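Local coordinates for protein beta-galactosidase (Streptococcus pneumoniae, PDB 4CU9) that probably binds carbohydrate through this module, a calcium-bearing beta-sandwich of the galactose-binding-domain type, part of a pneumococcal beta-galactosidase, at residues A80-H85 / V151-V156; S96-E101 / V135-D140; M161-E166 / I177-L182. One frame throughout, in Å; residues are numbered along the deposited sequence.

Contact 1. Residues A80-H85 / V151-V156; sequences AQAKLH and VTFKAV
Val151 O takes two donors from the strand beside it: the amide N of Ala82 at 2.9 Å, in a normal hydrogen bond, and the CA of Gln81 at 3.2 Å in a CA-H...O contact. Ala82 returns the bond through its own carbonyl, Val151 N reaching Ala82 O at 2.9 Å, so this hydrogen-bonded antiparallel pair is tied both ways. Further along, Phe153 N donates to Ala80 O at 3.0 Å, coming in 44° above the carbonyl plane, while Thr152 CA-H leans on the same oxygen. Gln81 and Thr152 make the non-hydrogen-bonded pair in between, their side chains on the sheet face away from Ala82 and Val151.

These are neighbouring strands of a galactose-binding-like beta-sandwich, with strand 173-182 bonded to the other edge of residues 80-85. On that edge Ala80 and Gln81 both face Leu182, a classic beta bulge.

The Phe153 ring lies flat against the bulged backbone, with Ala80 C 3.5 Å above the ring plane and over its centre. Its CE2 meets Ala80 CA and its CZ meets Gln81 N. At the root of this side chain, chi1 of 43° sets CG between the backbone N and the carbonyl carbon, the crowded position, and CG itself lies near Ala80 O. Val151 CG1 lies at the edge of the ring, in its plane, and Leu100 packs on the ring from strand 97-103.

Ala82 CB touches both Phe153 CE1, at 4.0 Å, and Val151 CB, at 4.1 Å. Leu84 adds CD1 against Val151 CG2, the two side chains crossing obliquely. At the other end, where strand 149-158 bends round, Ala80 CB meets Ala155 CB at 4.0 Å, and Pro184 touches both residues.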
# COMPACT_ATOMS: atom_id res chain seq x y z
N ALA A 80 -7.55 -10.88 8.42
CA ALA A 80 -6.54 -11.65 9.16
C ALA A 80 -5.46 -12.20 8.24
O ALA A 80 -4.59 -12.97 8.67
CB ALA A 80 -7.21 -12.79 9.95
N GLN A 81 -5.55 -11.90 6.96
CA GLN A 81 -4.57 -12.40 6.01
C GLN A 81 -4.30 -11.30 4.98
O GLN A 81 -5.14 -10.41 4.76
CB GLN A 81 -5.09 -13.66 5.32
CG GLN A 81 -5.55 -14.78 6.28
CD GLN A 81 -6.03 -15.99 5.52
OE1 GLN A 81 -7.23 -16.24 5.39
NE2 GLN A 81 -5.10 -16.74 5.01
N ALA A 82 -3.14 -11.38 4.36
CA ALA A 82 -2.76 -10.42 3.33
C ALA A 82 -1.87 -11.09 2.33
O ALA A 82 -1.22 -12.10 2.61
CB ALA A 82 -2.05 -9.22 3.94
N LYS A 83 -1.84 -10.51 1.14
CA LYS A 83 -0.93 -10.93 0.08
C LYS A 83 -0.19 -9.73 -0.44
O LYS A 83 -0.77 -8.64 -0.59
CB LYS A 83 -1.66 -11.57 -1.08
CG LYS A 83 -2.21 -12.93 -0.70
CD LYS A 83 -3.17 -13.43 -1.74
CE LYS A 83 -3.83 -14.72 -1.30
NZ LYS A 83 -2.97 -15.88 -1.63
N LEU A 84 1.08 -9.95 -0.74
CA LEU A 84 1.97 -8.92 -1.21
C LEU A 84 2.72 -9.42 -2.43
O LEU A 84 3.32 -10.51 -2.36
CB LEU A 84 2.98 -8.62 -0.11
CG LEU A 84 2.47 -7.97 1.17
CD1 LEU A 84 3.52 -7.93 2.25
CD2 LEU A 84 2.13 -6.55 0.82
N HIS A 85 2.69 -8.67 -3.53
CA HIS A 85 3.49 -9.02 -4.72
C HIS A 85 4.38 -7.84 -5.08
O HIS A 85 3.88 -6.81 -5.56
CB HIS A 85 2.56 -9.31 -5.90
CG HIS A 85 3.20 -10.04 -7.04
ND1 HIS A 85 4.56 -10.23 -7.16
CD2 HIS A 85 2.65 -10.64 -8.12
CE1 HIS A 85 4.82 -10.93 -8.26
NE2 HIS A 85 3.67 -11.20 -8.86
N VAL A 151 0.72 -13.53 4.14
CA VAL A 151 0.88 -13.00 5.49
C VAL A 151 -0.34 -13.33 6.33
O VAL A 151 -1.46 -13.26 5.84
CB VAL A 151 1.04 -11.46 5.43
CG1 VAL A 151 0.83 -10.79 6.79
CG2 VAL A 151 2.35 -11.03 4.79
N THR A 152 -0.13 -13.70 7.60
CA THR A 152 -1.20 -13.87 8.55
C THR A 152 -1.01 -12.96 9.75
O THR A 152 0.11 -12.56 10.12
CB THR A 152 -1.29 -15.32 9.07
OG1 THR A 152 -0.00 -15.72 9.54
CG2 THR A 152 -1.68 -16.24 8.00
N PHE A 153 -2.12 -12.63 10.37
CA PHE A 153 -2.12 -11.88 11.59
C PHE A 153 -3.38 -12.19 12.39
O PHE A 153 -4.32 -12.77 11.88
CB PHE A 153 -1.94 -10.38 11.33
CG PHE A 153 -2.74 -9.82 10.17
CD1 PHE A 153 -2.31 -9.98 8.87
CD2 PHE A 153 -3.95 -9.18 10.39
CE1 PHE A 153 -3.05 -9.48 7.81
CE2 PHE A 153 -4.70 -8.66 9.35
CZ PHE A 153 -4.25 -8.82 8.05
N LYS A 154 -3.39 -11.80 13.66
CA LYS A 154 -4.61 -11.91 14.46
C LYS A 154 -5.68 -10.97 13.86
O LYS A 154 -5.39 -9.84 13.46
CB LYS A 154 -4.31 -11.61 15.93
CG LYS A 154 -5.55 -11.60 16.81
CD LYS A 154 -5.18 -11.61 18.29
CE LYS A 154 -6.45 -11.61 19.12
NZ LYS A 154 -6.24 -12.15 20.49
N ALA A 155 -6.91 -11.47 13.78
CA ALA A 155 -7.99 -10.76 13.15
C ALA A 155 -8.22 -9.38 13.77
O ALA A 155 -8.23 -9.23 14.98
CB ALA A 155 -9.26 -11.59 13.19
N VAL A 156 -8.37 -8.38 12.91
CA VAL A 156 -8.68 -7.02 13.32
C VAL A 156 -9.81 -6.50 12.44
O VAL A 156 -10.02 -6.97 11.31
CB VAL A 156 -7.45 -6.07 13.19
CG1 VAL A 156 -6.31 -6.48 14.14
CG2 VAL A 156 -6.93 -6.02 11.78

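Contact 2. Residues S96-E101 / V135-D140; sequences SKLVLE and VPYRAD
At the place where strands 97-103 and 132-139 of the beta-sandwich run antiparallel, Leu100 and Val135 face each other, but only one direct backbone bond joins them. Val135 N donates to Leu100 O at 2.7 Å. In the reverse direction a water stands in: it accepts from Leu100 N at 2.8 Å and donates to Val135 O at 2.7 Å, so the buried amide and carbonyl are satisfied although the strands have drawn apart.

Side chains fill in on the inner side. Leu100 CD2 packs on Val135 CG1 at 3.7 Å, the two chains slanting past one another, and both residues also touch Phe153 of strand 149-158. Leu100 CB, in turn, comes against Tyr137 CD2 at 3.9 Å.

Tyr137 spans the gap two residues further on. Val135 O and the bridging water both lie at the edge of the ring, in its plane. Trp163 meets the tyrosine in an edge-to-face pair, and Val151 packs against it too. The side chains of Leu98 and Tyr137 cross at about a right angle, with Leu98 CB, CG and CD2 all close to the phenol oxygen. Tyr137 OH gives its proton to Leu98 O at 2.9 Å, from a position 47° out of the carbonyl plane.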
# COMPACT_ATOMS: atom_id res chain seq x y z
N SER A 96 13.03 -2.80 2.45
CA SER A 96 13.96 -3.33 3.45
C SER A 96 13.25 -3.55 4.75
O SER A 96 13.63 -4.39 5.54
CB SER A 96 15.12 -2.32 3.67
OG SER A 96 14.62 -0.99 3.83
N LYS A 97 12.19 -2.79 4.99
CA LYS A 97 11.39 -2.86 6.23
C LYS A 97 9.92 -2.72 5.85
O LYS A 97 9.60 -1.97 4.92
CB LYS A 97 11.76 -1.73 7.15
CG LYS A 97 11.07 -1.72 8.48
CD LYS A 97 11.15 -0.35 9.14
CE LYS A 97 10.18 -0.24 10.30
NZ LYS A 97 10.34 -1.46 11.18
N LEU A 98 9.06 -3.41 6.58
CA LEU A 98 7.64 -3.62 6.22
C LEU A 98 6.87 -3.67 7.55
O LEU A 98 7.12 -4.56 8.37
CB LEU A 98 7.54 -4.99 5.46
CG LEU A 98 6.24 -5.50 4.89
CD1 LEU A 98 5.70 -4.62 3.77
CD2 LEU A 98 6.34 -6.92 4.37
N VAL A 99 6.00 -2.69 7.80
CA VAL A 99 5.14 -2.69 9.00
C VAL A 99 3.68 -2.71 8.54
O VAL A 99 3.27 -1.88 7.66
CB VAL A 99 5.34 -1.43 9.86
CG1 VAL A 99 4.39 -1.41 11.04
CG2 VAL A 99 6.79 -1.32 10.30
N LEU A 100 2.91 -3.64 9.09
CA LEU A 100 1.46 -3.68 8.82
C LEU A 100 0.75 -2.78 9.81
O LEU A 100 0.93 -2.88 11.01
CB LEU A 100 0.91 -5.11 8.95
CG LEU A 100 -0.59 -5.33 8.73
CD1 LEU A 100 -1.00 -4.97 7.31
CD2 LEU A 100 -0.95 -6.79 9.00
N GLU A 101 -0.17 -1.96 9.31
CA GLU A 101 -0.95 -1.10 10.15
C GLU A 101 -2.42 -1.06 9.79
O GLU A 101 -2.82 -1.14 8.62
CB GLU A 101 -0.41 0.33 10.13
CG GLU A 101 1.01 0.44 10.63
CD GLU A 101 1.61 1.84 10.53
OE1 GLU A 101 1.31 2.55 9.54
OE2 GLU A 101 2.38 2.20 11.46
N VAL A 135 0.32 -3.84 13.44
CA VAL A 135 -0.29 -5.17 13.57
C VAL A 135 0.84 -6.21 13.42
O VAL A 135 1.49 -6.26 12.37
CB VAL A 135 -1.43 -5.36 12.55
CG1 VAL A 135 -1.96 -6.79 12.54
CG2 VAL A 135 -2.58 -4.38 12.83
N PRO A 136 1.12 -7.01 14.48
CA PRO A 136 2.16 -8.02 14.28
C PRO A 136 1.71 -9.07 13.27
O PRO A 136 0.54 -9.40 13.19
CB PRO A 136 2.35 -8.64 15.70
CG PRO A 136 1.66 -7.73 16.64
CD PRO A 136 0.56 -7.07 15.85
N TYR A 137 2.63 -9.59 12.47
CA TYR A 137 2.25 -10.49 11.38
C TYR A 137 3.33 -11.57 11.18
O TYR A 137 4.47 -11.44 11.69
CB TYR A 137 1.99 -9.65 10.08
CG TYR A 137 3.22 -9.05 9.48
CD1 TYR A 137 4.00 -9.76 8.60
CD2 TYR A 137 3.66 -7.79 9.85
CE1 TYR A 137 5.15 -9.23 8.06
CE2 TYR A 137 4.82 -7.24 9.34
CZ TYR A 137 5.56 -7.97 8.44
OH TYR A 137 6.70 -7.43 7.93
N ARG A 138 2.96 -12.63 10.47
CA ARG A 138 3.92 -13.62 9.98
C ARG A 138 3.83 -13.71 8.46
O ARG A 138 2.73 -13.79 7.94
CB ARG A 138 3.61 -14.97 10.60
CG ARG A 138 3.69 -15.00 12.12
CD ARG A 138 5.12 -14.77 12.63
NE ARG A 138 5.17 -14.87 14.09
CZ ARG A 138 6.16 -14.43 14.86
NH1 ARG A 138 7.23 -13.84 14.34
NH2 ARG A 138 6.08 -14.59 16.18
N ALA A 139 4.97 -13.69 7.77
CA ALA A 139 5.00 -13.89 6.31
C ALA A 139 5.55 -15.32 6.01
O ALA A 139 6.37 -15.85 6.77
CB ALA A 139 5.85 -12.84 5.64
N ASP A 140 5.07 -15.91 4.92
CA ASP A 140 5.46 -17.28 4.53
C ASP A 140 6.82 -17.38 3.83
O ASP A 140 7.38 -18.46 3.72
CB ASP A 140 4.36 -17.97 3.69
CG ASP A 140 4.18 -17.36 2.28
OD1 ASP A 140 4.69 -16.26 1.99
OD2 ASP A 140 3.48 -17.98 1.44
O HOH W 1 3.66 -4.82 11.57

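Contact 3. Residues M161-E166 / I177-L182; sequences MRWRME and IEMTFL. With CA (calcium ion), chain C; EDO (1,2-ethanediol), chain D.
Met161 CB sits over the centre of the Phe181 ring, 3.6 Å from the centroid, in a CH-pi contact across the core of the beta-sandwich. Strands 161-166 and 178-182 belong to facing layers here: their axes come no closer than 8.8 Å, and side chains, not backbone bonds, join them.

The Trp163 five-membered ring and the Phe181 ring are nearly parallel, planes at 17°, but slid apart so that they barely overlap. Met179 makes a Met-aromatic contact, its SD in the plane of the indole at the edge, and bends at its last torsion (chi3 -59°) to bring CE to Trp163 CD1 at 3.8 Å.

A water lies over the other face of Phe181, toward the rim. It accepts from Trp163 NE1 at 3.0 Å and donates to Thr180 O at 2.8 Å, linking the layers. Leu84 packs on Trp163 and Ala82 on Phe181.

Arg162 points away; its NH2 donates almost straight (175°) to O2 of an ethanediol, probably from the crystallisation liquor, and its NE pairs with Glu101.

At the start of strand 178-182 calcium is bound by Tyr37, Asp40, Asp42, a water, Glu178 OE1 and, at 2.3 Å, Ile177 O; Gly41 N holds Glu178 OE2.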
# COMPACT_ATOMS: atom_id res chain seq x y z
N MET A 161 -6.42 -0.60 5.68
CA MET A 161 -5.17 -1.25 6.13
C MET A 161 -4.08 -0.70 5.24
O MET A 161 -4.35 -0.27 4.12
CB MET A 161 -5.25 -2.77 5.96
CG MET A 161 -6.33 -3.40 6.83
SD MET A 161 -6.01 -3.49 8.60
CE MET A 161 -4.55 -4.50 8.66
N ARG A 162 -2.86 -0.65 5.76
CA ARG A 162 -1.72 -0.28 4.96
C ARG A 162 -0.46 -1.01 5.39
O ARG A 162 -0.35 -1.58 6.49
CB ARG A 162 -1.48 1.25 4.98
CG ARG A 162 -0.82 1.76 6.24
CD ARG A 162 -0.67 3.25 6.22
NE ARG A 162 0.16 3.68 7.32
CZ ARG A 162 0.59 4.92 7.49
NH1 ARG A 162 0.26 5.88 6.61
NH2 ARG A 162 1.35 5.20 8.55
N TRP A 163 0.52 -0.93 4.50
CA TRP A 163 1.88 -1.34 4.79
C TRP A 163 2.73 -0.08 4.77
O TRP A 163 2.75 0.68 3.74
CB TRP A 163 2.40 -2.35 3.76
CG TRP A 163 1.74 -3.67 3.83
CD1 TRP A 163 0.67 -4.07 3.15
CD2 TRP A 163 2.08 -4.74 4.71
NE1 TRP A 163 0.33 -5.35 3.50
CE2 TRP A 163 1.18 -5.78 4.48
CE3 TRP A 163 3.06 -4.91 5.68
CZ2 TRP A 163 1.26 -7.00 5.13
CZ3 TRP A 163 3.14 -6.16 6.35
CH2 TRP A 163 2.24 -7.17 6.05
N ARG A 164 3.37 0.18 5.90
CA ARG A 164 4.32 1.30 6.04
C ARG A 164 5.70 0.73 5.79
O ARG A 164 6.20 -0.11 6.53
CB ARG A 164 4.20 1.98 7.39
CG ARG A 164 5.20 3.13 7.61
CD ARG A 164 4.78 3.98 8.80
NE ARG A 164 4.75 3.23 10.05
CZ ARG A 164 5.82 2.86 10.74
NH1 ARG A 164 7.06 3.17 10.35
NH2 ARG A 164 5.66 2.18 11.86
N MET A 165 6.30 1.14 4.68
CA MET A 165 7.50 0.48 4.16
C MET A 165 8.68 1.45 4.04
O MET A 165 8.53 2.67 4.05
CB MET A 165 7.18 -0.09 2.79
CG MET A 165 6.07 -1.15 2.79
SD MET A 165 5.51 -1.64 1.10
CE MET A 165 4.55 -0.24 0.59
N GLU A 166 9.87 0.88 3.99
CA GLU A 166 11.08 1.63 3.71
C GLU A 166 11.74 1.04 2.52
O GLU A 166 11.95 -0.19 2.44
CB GLU A 166 12.03 1.60 4.90
CG GLU A 166 11.47 2.36 6.10
CD GLU A 166 12.46 2.49 7.26
OE1 GLU A 166 13.66 2.18 7.09
OE2 GLU A 166 12.03 2.91 8.35
N ILE A 177 3.09 -5.03 -7.39
CA ILE A 177 2.15 -5.44 -8.42
C ILE A 177 0.76 -5.71 -7.86
O ILE A 177 -0.22 -5.56 -8.58
CB ILE A 177 2.71 -6.69 -9.15
CG1 ILE A 177 3.90 -6.27 -9.99
CG2 ILE A 177 1.67 -7.37 -10.02
CD1 ILE A 177 4.83 -7.44 -10.31
N GLU A 178 0.69 -6.16 -6.62
CA GLU A 178 -0.59 -6.42 -5.99
C GLU A 178 -0.47 -6.35 -4.47
O GLU A 178 0.55 -6.71 -3.89
CB GLU A 178 -1.18 -7.77 -6.44
CG GLU A 178 -2.66 -7.95 -6.13
CD GLU A 178 -3.60 -7.22 -7.07
OE1 GLU A 178 -3.14 -6.60 -8.08
OE2 GLU A 178 -4.83 -7.28 -6.83
N MET A 179 -1.54 -5.87 -3.86
CA MET A 179 -1.65 -5.85 -2.40
C MET A 179 -3.09 -6.20 -2.10
O MET A 179 -3.99 -5.54 -2.61
CB MET A 179 -1.32 -4.46 -1.87
CG MET A 179 -1.61 -4.25 -0.42
SD MET A 179 -1.30 -2.59 0.14
CE MET A 179 0.42 -2.30 -0.18
N THR A 180 -3.30 -7.20 -1.25
CA THR A 180 -4.63 -7.69 -0.91
C THR A 180 -4.73 -7.94 0.59
O THR A 180 -3.74 -8.37 1.24
CB THR A 180 -4.91 -9.02 -1.65
OG1 THR A 180 -4.47 -8.94 -3.00
CG2 THR A 180 -6.37 -9.33 -1.67
N PHE A 181 -5.92 -7.68 1.13
CA PHE A 181 -6.26 -8.03 2.50
C PHE A 181 -7.45 -8.96 2.47
O PHE A 181 -8.36 -8.76 1.66
CB PHE A 181 -6.56 -6.78 3.32
CG PHE A 181 -5.39 -5.84 3.36
CD1 PHE A 181 -4.33 -6.07 4.22
CD2 PHE A 181 -5.30 -4.80 2.44
CE1 PHE A 181 -3.23 -5.23 4.23
CE2 PHE A 181 -4.19 -3.95 2.44
CZ PHE A 181 -3.15 -4.19 3.32
N LEU A 182 -7.48 -9.96 3.35
CA LEU A 182 -8.52 -10.98 3.27
C LEU A 182 -9.07 -11.38 4.63
O LEU A 182 -8.39 -11.23 5.62
CB LEU A 182 -7.99 -12.22 2.57
CG LEU A 182 -7.51 -12.08 1.12
CD1 LEU A 182 -6.97 -13.40 0.64
CD2 LEU A 182 -8.61 -11.59 0.17
CA CA C . -2.15 -5.62 -9.83
C1 EDO D . 2.13 9.16 6.75
O1 EDO D . 1.88 8.18 5.72
C2 EDO D . 1.50 8.85 8.11
O2 EDO D . 2.26 7.86 8.79
O HOH W 2 -1.40 -6.91 1.68
O HOH W 3 -0.99 -5.12 -11.77

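How the contacts relate
From the N terminus, residues 80-85 come first, and contact 1 closes only after 65 intervening residues, at 151-156. Contact 2 opens and shuts within that excursion, joining 96-101 to 135-140. Contact 3 follows in series, a short return of ten residues from 161-166 to 177-182; none of the loops cross. Strand 132-139 pairs with both 97-103 and 149-158, so contacts 1 and 2 share a sheet. The last strand lies beside 80-85, with Gln81 O bonded to Leu182 N, while 161-166 runs beside 97-101 and Glu101 forms a salt bridge with Arg162. Contact 3 connects the 97-103/161-166 side to the 80-85/177-182 side.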